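Local coordinates for nickel ABC transporter (Nickel-binding protein) (Bacillus halodurans, PDB 3T66) that probably acts as the extracellular solute-binding component of an ABC importer, capturing nickel or peptides for delivery to the membrane transporter, at residues P131-I134 with S135-N139; Y396-N399 with A400-P404. All coordinates share one frame; numbering follows the deposited sequence.

Interaction 1 (P131-I134 with S135-N139)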
loop_
_atom_site.group_PDB
_atom_site.type_symbol
_atom_site.label_atom_id
_atom_site.label_comp_id
_atom_site.label_asym_id
_atom_site.label_seq_id
_atom_site.Cartn_x
_atom_site.Cartn_y
_atom_site.Cartn_z
ATOM N N PRO A 131 10.721 14.572 9.163
ATOM C CA PRO A 131 9.343 14.966 9.342
ATOM C C PRO A 131 8.458 13.782 9.254
ATOM O O PRO A 131 7.413 13.754 9.891
ATOM C CB PRO A 131 9.069 15.838 8.145
ATOM C CG PRO A 131 10.355 16.443 7.845
ATOM C CD PRO A 131 11.399 15.387 8.144
ATOM N N GLU A 132 8.850 12.782 8.483
ATOM C CA GLU A 132 7.935 11.685 8.318
ATOM C C GLU A 132 8.266 10.560 9.252
ATOM O O GLU A 132 7.835 9.437 9.037
ATOM C CB GLU A 132 7.811 11.257 6.859
ATOM C CG GLU A 132 9.076 11.277 6.020
ATOM C CD GLU A 132 9.484 12.663 5.439
ATOM O OE1 GLU A 132 9.287 12.901 4.205
ATOM O OE2 GLU A 132 10.038 13.480 6.208
ATOM N N PHE A 133 8.997 10.876 10.328
ATOM C CA PHE A 133 9.440 9.860 11.295
ATOM C C PHE A 133 8.278 9.016 11.880
ATOM O O PHE A 133 8.351 7.807 11.828
ATOM C CB PHE A 133 10.374 10.448 12.399
ATOM C CG PHE A 133 10.605 9.515 13.575
ATOM C CD1 PHE A 133 11.446 8.430 13.463
ATOM C CD2 PHE A 133 9.945 9.698 14.762
ATOM C CE1 PHE A 133 11.624 7.516 14.527
ATOM C CE2 PHE A 133 10.123 8.785 15.840
ATOM C CZ PHE A 133 10.959 7.703 15.718
ATOM N N ILE A 134 7.215 9.630 12.416
ATOM C CA ILE A 134 6.147 8.862 13.077
ATOM C C ILE A 134 5.550 7.816 12.180
ATOM O O ILE A 134 5.408 6.666 12.587
ATOM C CB ILE A 134 5.031 9.744 13.691
ATOM C CG1 ILE A 134 5.570 10.486 14.916
ATOM C CG2 ILE A 134 3.861 8.898 14.196
ATOM C CD1 ILE A 134 6.439 9.653 15.840
ATOM N N SER A 135 5.245 8.185 10.939
ATOM C CA SER A 135 4.588 7.249 10.048
ATOM C C SER A 135 5.384 5.944 9.858
ATOM O O SER A 135 4.800 4.897 9.477
ATOM C CB SER A 135 4.205 7.918 8.728
ATOM O OG SER A 135 5.253 7.852 7.780
ATOM N N GLU A 136 6.692 5.994 10.157
ATOM C CA GLU A 136 7.528 4.812 10.064
ATOM C C GLU A 136 7.204 3.836 11.146
ATOM O O GLU A 136 7.466 2.641 10.973
ATOM C CB GLU A 136 9.008 5.113 10.178
ATOM C CG GLU A 136 9.607 5.884 8.996
ATOM C CD GLU A 136 9.682 5.112 7.685
ATOM O OE1 GLU A 136 9.514 3.844 7.656
ATOM O OE2 GLU A 136 9.934 5.808 6.676
ATOM N N LEU A 137 6.626 4.306 12.256
ATOM C CA LEU A 137 6.351 3.405 13.370
ATOM C C LEU A 137 5.124 2.522 13.136
ATOM O O LEU A 137 4.844 1.592 13.887
ATOM C CB LEU A 137 6.295 4.179 14.674
ATOM C CG LEU A 137 7.590 4.937 14.965
ATOM C CD1 LEU A 137 7.510 5.778 16.235
ATOM C CD2 LEU A 137 8.773 3.974 15.036
ATOM N N VAL A 138 4.411 2.797 12.060
ATOM C CA VAL A 138 3.293 1.968 11.670
ATOM C C VAL A 138 3.760 0.592 11.149
ATOM O O VAL A 138 3.021 -0.374 11.221
ATOM C CB VAL A 138 2.504 2.670 10.556
ATOM C CG1 VAL A 138 1.310 1.820 10.062
ATOM C CG2 VAL A 138 2.056 4.040 10.969
ATOM N N ASN A 139 4.984 0.521 10.631
ATOM C CA ASN A 139 5.489 -0.660 9.986
ATOM C C ASN A 139 5.388 -1.797 10.935
ATOM O O ASN A 139 5.956 -1.748 12.022
ATOM C CB ASN A 139 6.954 -0.482 9.665
ATOM C CG ASN A 139 7.381 -1.207 8.404
ATOM O OD1 ASN A 139 7.150 -2.398 8.236
ATOM N ND2 ASN A 139 8.050 -0.477 7.520
#

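Interaction 2 (Y396-N399 with A400-P404)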
loop_
_atom_site.group_PDB
_atom_site.type_symbol
_atom_site.label_atom_id
_atom_site.label_comp_id
_atom_site.label_asym_id
_atom_site.label_seq_id
_atom_site.Cartn_x
_atom_site.Cartn_y
_atom_site.Cartn_z
ATOM N N TYR A 396 7.291 10.266 0.776
ATOM C CA TYR A 396 8.282 9.489 0.070
ATOM C C TYR A 396 7.877 9.358 -1.377
ATOM O O TYR A 396 8.684 9.602 -2.263
ATOM C CB TYR A 396 8.557 8.105 0.669
ATOM C CG TYR A 396 9.541 7.339 -0.214
ATOM C CD1 TYR A 396 10.945 7.445 -0.027
ATOM C CD2 TYR A 396 9.068 6.571 -1.310
ATOM C CE1 TYR A 396 11.835 6.783 -0.868
ATOM C CE2 TYR A 396 9.940 5.912 -2.165
ATOM C CZ TYR A 396 11.314 6.014 -1.938
ATOM O OH TYR A 396 12.129 5.341 -2.818
ATOM N N TYR A 397 6.645 8.974 -1.644
ATOM C CA TYR A 397 6.271 8.742 -3.040
ATOM C C TYR A 397 6.497 9.980 -3.901
ATOM O O TYR A 397 7.064 9.925 -5.015
ATOM C CB TYR A 397 4.810 8.366 -3.109
ATOM C CG TYR A 397 4.235 8.514 -4.463
ATOM C CD1 TYR A 397 4.603 7.646 -5.487
ATOM C CD2 TYR A 397 3.298 9.523 -4.733
ATOM C CE1 TYR A 397 4.041 7.740 -6.766
ATOM C CE2 TYR A 397 2.727 9.663 -6.022
ATOM C CZ TYR A 397 3.094 8.749 -7.044
ATOM O OH TYR A 397 2.539 8.846 -8.321
ATOM N N LEU A 398 6.024 11.100 -3.376
ATOM C CA LEU A 398 5.933 12.282 -4.174
ATOM C C LEU A 398 7.317 12.722 -4.420
ATOM O O LEU A 398 7.712 12.930 -5.559
ATOM C CB LEU A 398 5.181 13.376 -3.458
ATOM C CG LEU A 398 3.683 13.204 -3.494
ATOM C CD1 LEU A 398 3.068 14.182 -2.526
ATOM C CD2 LEU A 398 3.159 13.399 -4.873
ATOM N N ASN A 399 8.078 12.851 -3.353
ATOM C CA ASN A 399 9.435 13.240 -3.535
ATOM C C ASN A 399 10.155 12.311 -4.528
ATOM O O ASN A 399 10.803 12.781 -5.485
ATOM C CB ASN A 399 10.165 13.296 -2.217
ATOM C CG ASN A 399 11.415 14.111 -2.317
ATOM O OD1 ASN A 399 11.394 15.341 -2.149
ATOM N ND2 ASN A 399 12.518 13.444 -2.625
ATOM N N ALA A 400 9.997 11.005 -4.337
ATOM C CA ALA A 400 10.697 10.056 -5.163
ATOM C C ALA A 400 10.318 10.203 -6.635
ATOM O O ALA A 400 11.168 10.071 -7.526
ATOM C CB ALA A 400 10.447 8.667 -4.691
ATOM N N THR A 401 9.069 10.506 -6.922
ATOM C CA THR A 401 8.634 10.413 -8.318
ATOM C C THR A 401 8.597 11.755 -9.084
ATOM O O THR A 401 8.553 11.799 -10.339
ATOM C CB THR A 401 7.287 9.687 -8.358
ATOM O OG1 THR A 401 7.391 8.502 -7.541
ATOM C CG2 THR A 401 6.923 9.304 -9.751
ATOM N N TYR A 402 8.646 12.853 -8.330
ATOM C CA TYR A 402 8.355 14.154 -8.887
ATOM C C TYR A 402 9.433 15.177 -8.653
ATOM O O TYR A 402 9.611 16.066 -9.460
ATOM C CB TYR A 402 7.041 14.648 -8.313
ATOM C CG TYR A 402 5.892 13.798 -8.747
ATOM C CD1 TYR A 402 5.449 13.839 -10.078
ATOM C CD2 TYR A 402 5.256 12.943 -7.850
ATOM C CE1 TYR A 402 4.393 13.062 -10.510
ATOM C CE2 TYR A 402 4.199 12.151 -8.258
ATOM C CZ TYR A 402 3.766 12.218 -9.601
ATOM O OH TYR A 402 2.715 11.445 -10.046
ATOM N N HIS A 403 10.151 15.079 -7.544
ATOM C CA HIS A 403 11.182 16.067 -7.303
ATOM C C HIS A 403 12.361 15.835 -8.246
ATOM O O HIS A 403 12.730 14.695 -8.477
ATOM C CB HIS A 403 11.626 16.049 -5.864
ATOM C CG HIS A 403 12.614 17.113 -5.551
ATOM N ND1 HIS A 403 13.902 17.096 -6.047
ATOM C CD2 HIS A 403 12.506 18.243 -4.820
ATOM C CE1 HIS A 403 14.548 18.168 -5.629
ATOM N NE2 HIS A 403 13.728 18.874 -4.871
ATOM N N PRO A 404 12.934 16.918 -8.823
ATOM C CA PRO A 404 14.146 16.827 -9.671
ATOM C C PRO A 404 15.174 15.803 -9.170
ATOM O O PRO A 404 15.690 15.035 -9.954
ATOM C CB PRO A 404 14.744 18.248 -9.589
ATOM C CG PRO A 404 13.584 19.167 -9.160
ATOM C CD PRO A 404 12.388 18.292 -8.813
#

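Interaction 1 (P131-I134 with S135-N139)
L137 lays its CD1 methyl against both F133 and I134, the residues four and three places before it. The methyl lies 4.0 Å from F133 CZ and equally close to CE2, so it meets the far end of the ring, at a slant. I134 brings its own CD1 to the same L137 CD1 methyl, at 4.0 Å. The F133 ring reaches L137 because its CG stands anti to the backbone N (chi1 167°).

The backbone turns tightly enough to bring these groups together. E136 N donates to F133 O at 3.0 Å, and L137 N donates to I134 O at 2.7 Å. Each bond spans three residues, and both N-H groups approach from above the carbonyl plane. A third bond over the same spacing comes from a side chain. S135 places OG between its own N and carbonyl carbon (chi1 88°), which carries the hydroxyl back to E132 O at 3.3 Å. E136 passes its CB and CG beside F133 O, while its carboxylate forms a salt bridge with R391.

The turn belongs to the long connection between strands 121-126 and 162-168. I134 packs on W71 and I73 of strand 70-75, and the F133 ring also meets W71. V138 rests on V46 and V48 of strand 46-48. E136 touches A109 and L110 at the end of helix 104-110, so the turn joins two separate sheets and a helix.

Interaction 2 (Y396-N399 with A400-P404)
The C-terminal turns of helix 395-402 are bound together by a pair of tyrosines five residues apart. Y402 presents its edge to the face of Y397 in an offset edge-to-face stack. The centroids are 5.7 Å apart and the planes stand at 85°. The nearest carbons are Y397 CE2 and Y402 CE2, at 3.7 Å. Beyond them the two hydroxyls meet, with OH of Y402 hydrogen-bonded to OH of Y397 at 3.1 Å. Y397 holds CG anti to its own N (chi1 162°), which swings the ring forward along the helix to meet T401 and Y402. A leucine in place of Y397 would probably leave the Y402 hydroxyl without this mate and open a gap between T401 and the neighbouring F453.

T401 shows the back-bonding common for threonine in helices. Its OG1 donates to Y397 O at 2.9 Å, and its backbone N donates to the same oxygen, so two bonds grip that carbonyl from opposite faces of its plane. The helix is otherwise held by regular bonds four residues apart, such as A400 N to Y396 O. H403 N still bonds to N399 O, although H403 is the first residue to leave helical geometry.

Other side chains pair along the same helix. A400 CB sits over one face of the Y396 ring in a CH-pi contact, 4.1 Å from the centroid. L398 CD2 touches Y402 CD2 at 3.7 Å. N399 and H403 run side by side. The N399 OD1 atom is bonded to N426 ND2, and H403 ND1 accepts from T405 N. I422 of helix 416-426 touches both N399 and Y402, while I445 of helix 431-447 lies against L398 and Y402.

In the fold
Both contacts are local, each within one continuous run of chain. Their centres lie about 17 Å apart, and their nearest atoms are about 5 Å apart without touching. Interaction 1 is mostly buried. It is a loop turn with aliphatic and phenyl packing, set against small sheets. Interaction 2 is only partly buried. It sits on a regular helix and relies on tyrosine rings, hydroxyls and a threonine back-bond, with Y396 at the surface. One element borders both: helix 431-447 packs on L398 and Y402, and its R434 makes a long, weak ion pair with E132. R391, which pairs with E136, precedes helix 395-402 in the chain.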